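Local coordinates for FYVE, RhoGEF and PH domain-containing protein 5 (Homo sapiens, PDB 3MPX), which activates the small GTPase CDC42 as a guanine-nucleotide exchange factor, promoting the replacement of bound GDP by GTP, and mediates VEGF-induced CDC42 activation, at residues L125-Y130 with R165-V170; Q175-L180 with S202-V207; R54-M59 with E71-L76. All blocks are in the same frame, centred on the assembly; numbering follows the deposited sequence.

Interaction 1: L125-Y130 with R165-V170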
loop_
_atom_site.group_PDB
_atom_site.type_symbol
_atom_site.label_atom_id
_atom_site.label_comp_id
_atom_site.label_asym_id
_atom_site.label_seq_id
_atom_site.Cartn_x
_atom_site.Cartn_y
_atom_site.Cartn_z
ATOM N N LEU A 125 11.548 0.119 11.363
ATOM C CA LEU A 125 12.990 -0.031 11.575
ATOM C C LEU A 125 13.433 -1.449 11.899
ATOM O O LEU A 125 14.543 -1.825 11.520
ATOM C CB LEU A 125 13.519 0.927 12.674
ATOM C CG LEU A 125 13.616 2.421 12.323
ATOM C CD1 LEU A 125 13.825 3.221 13.519
ATOM C CD2 LEU A 125 14.690 2.716 11.312
ATOM N N GLN A 126 12.591 -2.230 12.590
ATOM C CA GLN A 126 12.935 -3.619 12.949
ATOM C C GLN A 126 12.043 -4.682 12.252
ATOM O O GLN A 126 12.246 -5.884 12.455
ATOM C CB GLN A 126 12.955 -3.813 14.478
ATOM C CG GLN A 126 11.665 -3.431 15.172
ATOM C CD GLN A 126 11.906 -3.073 16.610
ATOM O OE1 GLN A 126 12.384 -3.882 17.428
ATOM N NE2 GLN A 126 11.519 -1.866 16.958
ATOM N N PHE A 127 11.127 -4.230 11.376
ATOM C CA PHE A 127 10.166 -5.036 10.619
ATOM C C PHE A 127 10.794 -6.313 10.000
ATOM O O PHE A 127 10.484 -7.418 10.453
ATOM C CB PHE A 127 9.501 -4.156 9.545
ATOM C CG PHE A 127 8.261 -4.731 8.922
ATOM C CD1 PHE A 127 7.007 -4.443 9.442
ATOM C CD2 PHE A 127 8.341 -5.545 7.791
ATOM C CE1 PHE A 127 5.850 -4.992 8.865
ATOM C CE2 PHE A 127 7.188 -6.091 7.213
ATOM C CZ PHE A 127 5.951 -5.804 7.746
ATOM N N ASP A 128 11.681 -6.168 9.000
ATOM C CA ASP A 128 12.293 -7.307 8.317
ATOM C C ASP A 128 13.049 -8.257 9.278
ATOM O O ASP A 128 13.048 -9.469 9.035
ATOM C CB ASP A 128 13.232 -6.844 7.177
ATOM C CG ASP A 128 12.623 -6.030 6.040
ATOM O OD1 ASP A 128 11.438 -6.252 5.708
ATOM O OD2 ASP A 128 13.363 -5.236 5.419
ATOM N N ARG A 129 13.675 -7.711 10.358
ATOM C CA ARG A 129 14.477 -8.461 11.339
ATOM C C ARG A 129 13.616 -9.448 12.120
ATOM O O ARG A 129 13.913 -10.644 12.102
ATOM C CB ARG A 129 15.237 -7.499 12.297
ATOM C CG ARG A 129 16.333 -8.142 13.167
ATOM N N TYR A 130 12.562 -8.968 12.804
ATOM C CA TYR A 130 11.726 -9.865 13.596
ATOM C C TYR A 130 10.828 -10.760 12.725
ATOM O O TYR A 130 10.447 -11.851 13.151
ATOM C CB TYR A 130 10.922 -9.095 14.661
ATOM C CG TYR A 130 9.569 -8.558 14.237
ATOM C CD1 TYR A 130 8.399 -9.257 14.528
ATOM C CD2 TYR A 130 9.445 -7.290 13.667
ATOM C CE1 TYR A 130 7.147 -8.751 14.182
ATOM C CE2 TYR A 130 8.197 -6.768 13.323
ATOM C CZ TYR A 130 7.049 -7.503 13.588
ATOM O OH TYR A 130 5.814 -7.010 13.266
ATOM N N ARG A 165 1.024 -10.428 5.701
ATOM C CA ARG A 165 -0.122 -9.990 6.486
ATOM C C ARG A 165 0.236 -8.791 7.426
ATOM O O ARG A 165 -0.677 -8.154 7.961
ATOM C CB ARG A 165 -0.693 -11.187 7.276
ATOM C CG ARG A 165 -2.212 -11.229 7.247
ATOM C CD ARG A 165 -2.784 -12.535 7.760
ATOM N NE ARG A 165 -2.707 -13.614 6.770
ATOM C CZ ARG A 165 -3.397 -14.751 6.841
ATOM N NH1 ARG A 165 -4.234 -14.967 7.850
ATOM N NH2 ARG A 165 -3.262 -15.674 5.896
ATOM N N LEU A 166 1.546 -8.481 7.614
ATOM C CA LEU A 166 1.967 -7.361 8.459
ATOM C C LEU A 166 2.328 -6.115 7.654
ATOM O O LEU A 166 2.390 -5.026 8.235
ATOM C CB LEU A 166 3.078 -7.737 9.439
ATOM C CG LEU A 166 2.555 -8.462 10.676
ATOM C CD1 LEU A 166 3.396 -9.630 10.986
ATOM C CD2 LEU A 166 2.402 -7.531 11.863
ATOM N N LEU A 167 2.498 -6.247 6.314
ATOM C CA LEU A 167 2.698 -5.104 5.422
ATOM C C LEU A 167 1.434 -4.242 5.538
ATOM O O LEU A 167 1.513 -3.012 5.440
ATOM C CB LEU A 167 2.831 -5.555 3.947
ATOM C CG LEU A 167 4.012 -6.437 3.531
ATOM C CD1 LEU A 167 3.797 -6.973 2.142
ATOM C CD2 LEU A 167 5.318 -5.667 3.546
ATOM N N ARG A 168 0.268 -4.909 5.758
ATOM C CA ARG A 168 -1.058 -4.314 5.919
ATOM C C ARG A 168 -1.087 -3.279 7.067
ATOM O O ARG A 168 -1.825 -2.301 6.973
ATOM C CB ARG A 168 -2.126 -5.409 6.103
ATOM C CG ARG A 168 -2.779 -5.861 4.802
ATOM C CD ARG A 168 -3.513 -7.165 4.981
ATOM N NE ARG A 168 -3.077 -8.183 4.018
ATOM C CZ ARG A 168 -3.504 -9.445 4.005
ATOM N NH1 ARG A 168 -4.387 -9.865 4.907
ATOM N NH2 ARG A 168 -3.052 -10.296 3.093
ATOM N N VAL A 169 -0.240 -3.461 8.100
ATOM C CA VAL A 169 -0.050 -2.521 9.210
ATOM C C VAL A 169 0.601 -1.234 8.661
ATOM O O VAL A 169 0.007 -0.169 8.772
ATOM C CB VAL A 169 0.768 -3.175 10.365
ATOM C CG1 VAL A 169 1.291 -2.152 11.380
ATOM C CG2 VAL A 169 -0.048 -4.262 11.058
ATOM N N VAL A 170 1.787 -1.354 8.020
ATOM C CA VAL A 170 2.612 -0.278 7.442
ATOM C C VAL A 170 1.927 0.410 6.227
ATOM O O VAL A 170 2.276 1.533 5.869
ATOM C CB VAL A 170 3.991 -0.883 7.047
ATOM C CG1 VAL A 170 4.977 0.175 6.540
ATOM C CG2 VAL A 170 4.593 -1.680 8.191
#
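F127 reaches across to L166, L167 and V170, and its ring makes most of this contact. The apolar part is spread round the ring: F127 CE1 lies 3.6 Å from V170 CG2, an oblique approach, F127 CZ is 3.9 Å from L166 CB, and F127 CE2 is 4.1 Å from L167 CD2, where the two side chains stand at about a right angle. With CG trans to the backbone N (chi1 -165°), the ring is carried toward 165-170. Its rim then meets main chain: L166 O, 3.5 Å from F127 CE1, lies near the ring plane, as does L167 N, so the backbone of 165-170 is met by the ring's edge.

Y130 adds a smaller, mixed contact. Y130 OH is 3.7 Å from L166 CD2, a van der Waals approach, while the polar need of that oxygen is met by a hydrogen bond with H123, about two turns earlier on its own helix. No hydrogen bond links the two segments.

The local helix axes are 11.8 Å apart and run at 176°, almost exactly antiparallel, a wide spacing that the large F127 ring spans. M215 also touches F127, L167 and V170, and L166 continues onto L44 and F48 of helix 21-59. Such a buried, antiparallel pairing of long helices is characteristic of the all-helical bundle of the DH (RhoGEF) domain.

Interaction 2: Q175-L180 with S202-V207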
loop_
_atom_site.group_PDB
_atom_site.type_symbol
_atom_site.label_atom_id
_atom_site.label_comp_id
_atom_site.label_asym_id
_atom_site.label_seq_id
_atom_site.Cartn_x
_atom_site.Cartn_y
_atom_site.Cartn_z
ATOM N N GLN A 175 -1.786 5.167 2.799
ATOM C CA GLN A 175 -3.195 5.475 2.647
ATOM C C GLN A 175 -3.505 6.865 3.196
ATOM O O GLN A 175 -4.185 7.636 2.516
ATOM C CB GLN A 175 -4.056 4.393 3.312
ATOM C CG GLN A 175 -4.208 3.119 2.449
ATOM C CD GLN A 175 -4.820 1.949 3.186
ATOM O OE1 GLN A 175 -5.385 2.075 4.276
ATOM N NE2 GLN A 175 -4.705 0.766 2.614
ATOM N N TYR A 176 -2.966 7.226 4.387
ATOM C CA TYR A 176 -3.167 8.568 4.954
ATOM C C TYR A 176 -2.602 9.607 3.962
ATOM O O TYR A 176 -3.291 10.563 3.632
ATOM C CB TYR A 176 -2.464 8.720 6.304
ATOM C CG TYR A 176 -3.020 7.927 7.468
ATOM C CD1 TYR A 176 -4.391 7.718 7.607
ATOM C CD2 TYR A 176 -2.192 7.506 8.504
ATOM C CE1 TYR A 176 -4.910 7.029 8.702
ATOM C CE2 TYR A 176 -2.701 6.818 9.605
ATOM C CZ TYR A 176 -4.057 6.562 9.687
ATOM O OH TYR A 176 -4.542 5.864 10.762
ATOM N N GLN A 177 -1.385 9.362 3.424
ATOM C CA GLN A 177 -0.730 10.177 2.402
ATOM C C GLN A 177 -1.625 10.396 1.194
ATOM O O GLN A 177 -1.873 11.545 0.854
ATOM C CB GLN A 177 0.580 9.529 1.972
ATOM C CG GLN A 177 1.713 9.804 2.954
ATOM C CD GLN A 177 3.045 9.195 2.573
ATOM O OE1 GLN A 177 4.095 9.679 3.006
ATOM N NE2 GLN A 177 3.051 8.107 1.786
ATOM N N VAL A 178 -2.185 9.325 0.596
ATOM C CA VAL A 178 -3.060 9.487 -0.580
ATOM C C VAL A 178 -4.389 10.187 -0.207
ATOM O O VAL A 178 -4.798 11.099 -0.923
ATOM C CB VAL A 178 -3.291 8.213 -1.460
ATOM C CG1 VAL A 178 -1.985 7.538 -1.829
ATOM C CG2 VAL A 178 -4.244 7.214 -0.819
ATOM N N LEU A 179 -5.027 9.788 0.908
ATOM C CA LEU A 179 -6.285 10.383 1.356
ATOM C C LEU A 179 -6.109 11.853 1.713
ATOM O O LEU A 179 -6.920 12.681 1.279
ATOM C CB LEU A 179 -6.869 9.628 2.568
ATOM C CG LEU A 179 -7.723 8.406 2.267
ATOM C CD1 LEU A 179 -7.448 7.302 3.250
ATOM C CD2 LEU A 179 -9.188 8.747 2.333
ATOM N N LEU A 180 -5.042 12.177 2.478
ATOM C CA LEU A 180 -4.782 13.521 2.966
ATOM C C LEU A 180 -4.411 14.480 1.857
ATOM O O LEU A 180 -4.755 15.674 1.933
ATOM C CB LEU A 180 -3.761 13.512 4.104
ATOM C CG LEU A 180 -4.341 13.005 5.449
ATOM C CD1 LEU A 180 -3.265 12.599 6.384
ATOM C CD2 LEU A 180 -5.236 14.053 6.113
ATOM N N SER A 202 3.530 15.975 6.338
ATOM C CA SER A 202 4.973 15.951 6.521
ATOM C C SER A 202 5.334 15.035 7.705
ATOM O O SER A 202 6.355 14.327 7.650
ATOM C CB SER A 202 5.524 17.365 6.679
ATOM O OG SER A 202 5.245 17.870 7.969
ATOM N N LEU A 203 4.451 15.007 8.729
ATOM C CA LEU A 203 4.572 14.175 9.925
ATOM C C LEU A 203 4.567 12.705 9.493
ATOM O O LEU A 203 5.402 11.943 9.958
ATOM C CB LEU A 203 3.411 14.496 10.918
ATOM C CG LEU A 203 3.386 13.793 12.295
ATOM C CD1 LEU A 203 2.763 14.674 13.363
ATOM C CD2 LEU A 203 2.573 12.499 12.249
ATOM N N ILE A 204 3.648 12.316 8.598
ATOM C CA ILE A 204 3.524 10.938 8.103
ATOM C C ILE A 204 4.657 10.630 7.146
ATOM O O ILE A 204 5.124 9.492 7.128
ATOM C CB ILE A 204 2.122 10.679 7.467
ATOM C CG1 ILE A 204 1.027 10.624 8.549
ATOM C CG2 ILE A 204 2.081 9.403 6.603
ATOM C CD1 ILE A 204 -0.332 11.058 8.030
ATOM N N SER A 205 5.103 11.632 6.347
ATOM C CA SER A 205 6.184 11.421 5.382
ATOM C C SER A 205 7.477 11.157 6.106
ATOM O O SER A 205 8.256 10.373 5.611
ATOM C CB SER A 205 6.317 12.580 4.401
ATOM O OG SER A 205 7.081 13.652 4.934
ATOM N N LYS A 206 7.666 11.738 7.320
ATOM C CA LYS A 206 8.829 11.511 8.182
ATOM C C LYS A 206 8.852 10.020 8.561
ATOM O O LYS A 206 9.917 9.395 8.523
ATOM C CB LYS A 206 8.749 12.384 9.446
ATOM C CG LYS A 206 9.665 13.622 9.452
ATOM C CD LYS A 206 8.916 14.978 9.572
ATOM C CE LYS A 206 8.144 15.231 10.871
ATOM N NZ LYS A 206 7.294 16.472 10.828
ATOM N N VAL A 207 7.660 9.439 8.819
ATOM C CA VAL A 207 7.493 8.025 9.175
ATOM C C VAL A 207 7.655 7.097 7.957
ATOM O O VAL A 207 8.377 6.114 8.072
ATOM C CB VAL A 207 6.167 7.742 9.939
ATOM C CG1 VAL A 207 6.153 6.325 10.505
ATOM C CG2 VAL A 207 5.943 8.749 11.059
#
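I204 points its CD1 methyl between Y176 and L180, side chains one turn apart on helix 162-184. It crosses each of them at about a right angle: I204 CD1 is 3.6 Å from Y176 CB and 3.7 Å from L180 CD1. The methyl meets the root of the tyrosine more closely than its ring, and it approaches the ring obliquely. In I204 the CG1 branch lies beside the backbone N and carries CD1 to this pair, whereas the CG2 branch serves a different neighbour.

That neighbour is Q177, which slides past I204 in the opposite direction; Q177 CG is 3.7 Å from I204 CG2. Beyond CG the glutamine chain is extended (chi2 -179°), which brings the amide alongside S205, with Q177 OE1 3.6 Å from S205 CA. This last approach is packing: OE1 has its hydrogen bond with the T208 hydroxyl, on the same helix as S205.

The local axes, 9.9 Å apart at their closest, cross at -152°, so the pair is an antiparallel helix packing within the DH domain bundle, with Q177 and I204 the closest residues by CA position. The Y176 hydroxyl forms a hydrogen bond with E34 of helix 21-59, while the ring makes an edge-to-face contact with F110.

Outside the apolar centre, S205 turns its hydroxyl back on its own helix. S205 OG donates to S202 O over 2.9 Å, tilted 25° from the carbonyl plane, and K206 N reaches the same oxygen from the same face.

Interaction 3: R54-M59 with E71-L76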
loop_
_atom_site.group_PDB
_atom_site.type_symbol
_atom_site.label_atom_id
_atom_site.label_comp_id
_atom_site.label_asym_id
_atom_site.label_seq_id
_atom_site.Cartn_x
_atom_site.Cartn_y
_atom_site.Cartn_z
ATOM N N ARG A 54 2.270 -15.967 23.984
ATOM C CA ARG A 54 1.946 -17.218 24.682
ATOM C C ARG A 54 2.993 -18.290 24.363
ATOM O O ARG A 54 3.538 -18.891 25.292
ATOM C CB ARG A 54 0.529 -17.722 24.322
ATOM C CG ARG A 54 -0.587 -17.096 25.136
ATOM C CD ARG A 54 -1.939 -17.685 24.778
ATOM N NE ARG A 54 -2.619 -16.912 23.736
ATOM C CZ ARG A 54 -3.194 -17.436 22.656
ATOM N NH1 ARG A 54 -3.789 -16.650 21.767
ATOM N NH2 ARG A 54 -3.175 -18.753 22.453
ATOM N N ALA A 55 3.322 -18.481 23.071
ATOM C CA ALA A 55 4.335 -19.457 22.658
ATOM C C ALA A 55 5.709 -19.110 23.233
ATOM O O ALA A 55 6.270 -19.934 23.949
ATOM C CB ALA A 55 4.402 -19.556 21.138
ATOM N N LEU A 56 6.237 -17.885 22.952
ATOM C CA LEU A 56 7.554 -17.411 23.408
ATOM C C LEU A 56 7.717 -17.535 24.931
ATOM O O LEU A 56 8.779 -17.973 25.373
ATOM C CB LEU A 56 7.872 -15.979 22.913
ATOM C CG LEU A 56 8.037 -15.758 21.389
ATOM C CD1 LEU A 56 8.252 -14.286 21.067
ATOM C CD2 LEU A 56 9.169 -16.584 20.813
ATOM N N ASP A 57 6.640 -17.247 25.718
ATOM C CA ASP A 57 6.606 -17.419 27.184
ATOM C C ASP A 57 6.870 -18.882 27.577
ATOM O O ASP A 57 7.549 -19.115 28.586
ATOM C CB ASP A 57 5.269 -16.958 27.794
ATOM C CG ASP A 57 5.013 -15.453 27.839
ATOM O OD1 ASP A 57 5.997 -14.669 27.788
ATOM O OD2 ASP A 57 3.827 -15.056 27.944
ATOM N N ASP A 58 6.367 -19.864 26.763
ATOM C CA ASP A 58 6.584 -21.303 26.990
ATOM C C ASP A 58 8.028 -21.687 26.659
ATOM O O ASP A 58 8.631 -22.533 27.334
ATOM C CB ASP A 58 5.634 -22.151 26.129
ATOM C CG ASP A 58 4.160 -22.147 26.483
ATOM O OD1 ASP A 58 3.826 -21.817 27.633
ATOM O OD2 ASP A 58 3.345 -22.546 25.622
HETATM N N MSE A 59 8.571 -21.072 25.596
HETATM C CA MSE A 59 9.920 -21.336 25.089
HETATM C C MSE A 59 11.000 -20.822 25.999
HETATM O O MSE A 59 12.153 -21.237 25.861
HETATM C CB MSE A 59 10.111 -20.770 23.693
HETATM C CG MSE A 59 9.270 -21.453 22.653
HETATM SE SE MSE A 59 9.323 -20.403 21.027
HETATM C CE MSE A 59 7.577 -20.243 20.829
ATOM N N GLU A 71 14.474 -10.400 20.455
ATOM C CA GLU A 71 14.305 -9.563 19.283
ATOM C C GLU A 71 12.877 -9.709 18.778
ATOM O O GLU A 71 12.232 -8.688 18.544
ATOM C CB GLU A 71 15.361 -9.886 18.228
ATOM C CG GLU A 71 16.710 -9.239 18.542
ATOM C CD GLU A 71 17.882 -9.477 17.605
ATOM O OE1 GLU A 71 17.671 -9.881 16.437
ATOM O OE2 GLU A 71 19.027 -9.225 18.047
ATOM N N LEU A 72 12.325 -10.952 18.746
ATOM C CA LEU A 72 10.913 -11.162 18.391
ATOM C C LEU A 72 9.983 -10.368 19.333
ATOM O O LEU A 72 9.100 -9.642 18.868
ATOM C CB LEU A 72 10.547 -12.636 18.462
ATOM C CG LEU A 72 10.799 -13.430 17.214
ATOM C CD1 LEU A 72 10.993 -14.901 17.548
ATOM C CD2 LEU A 72 9.702 -13.200 16.181
ATOM N N ARG A 73 10.232 -10.467 20.652
ATOM C CA ARG A 73 9.476 -9.764 21.680
ATOM C C ARG A 73 9.493 -8.225 21.515
ATOM O O ARG A 73 8.468 -7.578 21.774
ATOM C CB ARG A 73 10.006 -10.151 23.066
ATOM C CG ARG A 73 9.439 -11.447 23.581
ATOM C CD ARG A 73 9.566 -11.521 25.073
ATOM N NE ARG A 73 8.925 -12.719 25.619
ATOM C CZ ARG A 73 9.571 -13.838 25.912
ATOM N NH1 ARG A 73 10.876 -13.941 25.682
ATOM N NH2 ARG A 73 8.919 -14.870 26.427
ATOM N N GLN A 74 10.650 -7.648 21.093
ATOM C CA GLN A 74 10.816 -6.197 20.919
ATOM C C GLN A 74 9.987 -5.691 19.733
ATOM O O GLN A 74 9.162 -4.812 19.920
ATOM C CB GLN A 74 12.314 -5.809 20.815
ATOM C CG GLN A 74 12.680 -4.368 21.218
ATOM C CD GLN A 74 11.915 -3.748 22.382
ATOM O OE1 GLN A 74 11.149 -2.800 22.207
ATOM N NE2 GLN A 74 12.101 -4.250 23.596
ATOM N N GLY A 75 10.155 -6.317 18.565
ATOM C CA GLY A 75 9.418 -6.023 17.339
ATOM C C GLY A 75 7.931 -6.247 17.505
ATOM O O GLY A 75 7.130 -5.466 16.997
ATOM N N LEU A 76 7.546 -7.278 18.262
ATOM C CA LEU A 76 6.130 -7.580 18.534
ATOM C C LEU A 76 5.504 -6.630 19.540
ATOM O O LEU A 76 4.289 -6.543 19.571
ATOM C CB LEU A 76 5.941 -9.033 19.017
ATOM C CG LEU A 76 5.949 -10.095 17.919
ATOM C CD1 LEU A 76 6.455 -11.397 18.431
ATOM C CD2 LEU A 76 4.594 -10.276 17.341
#
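R73 lays its guanidinium along L56 and ends at D57, combining apolar cover with a salt bridge. L56 CB sits over one face of the guanidinium, 3.8 Å from R73 NH2 and offset toward the rim. D57 meets the same group at its edge: R73 NH2 donates to D57 OD1 over 3.2 Å with an N-H...O angle of 158°. The oxygen is used on its anti side, and the carboxylate and guanidinium planes are only 23° apart, a nearly coplanar, single-bonded bridge through NH2, on its NE side.

Further inside, L56 CD1 packs against L72 CB at 3.8 Å, the two leucines crossing at about a right angle, and more loosely against L76 CD1 at 4.3 Å. The leucines thus form the buried side of the contact and the ion pair its more exposed side.

The segments belong to helices 21-59 and 66-98, successive in the chain and joined by a short, partly unmodelled connection, forming an antiparallel helical hairpin of the DH domain with a local crossing angle of -155°.

An extended chain from CG to NE carries the R73 guanidinium across; NH2 also forms a salt bridge with D60, just past 54-59, while NH1 pairs with E70 of its own helix. These charges would be expected to favour the ionised forms. Behind the leucines, L144 of helix 142-152 backs L56, and L134 of helix 117-138 backs L72.

All three contacts join helices of the one DH domain, the exchange-factor part of this construct. Interactions 1 and 2 share helix 162-184: 165-170 faces helix 117-138, and 175-180, further along, faces helix 192-214. Their centres are about 18 Å apart and their nearest atoms about 6 Å, so the shared helix connects them without direct touch. Interactions 1 and 3 do touch, although their centres lie about 15 Å apart: Y130 O is 3.4 Å from L72 CD2, and Y130 CD2 is 3.9 Å from G75 CA, so 125-130 packs directly on 71-76. Interactions 2 and 3 are the most distant, with centres about 31 Å apart and nearest atoms about 13 Å.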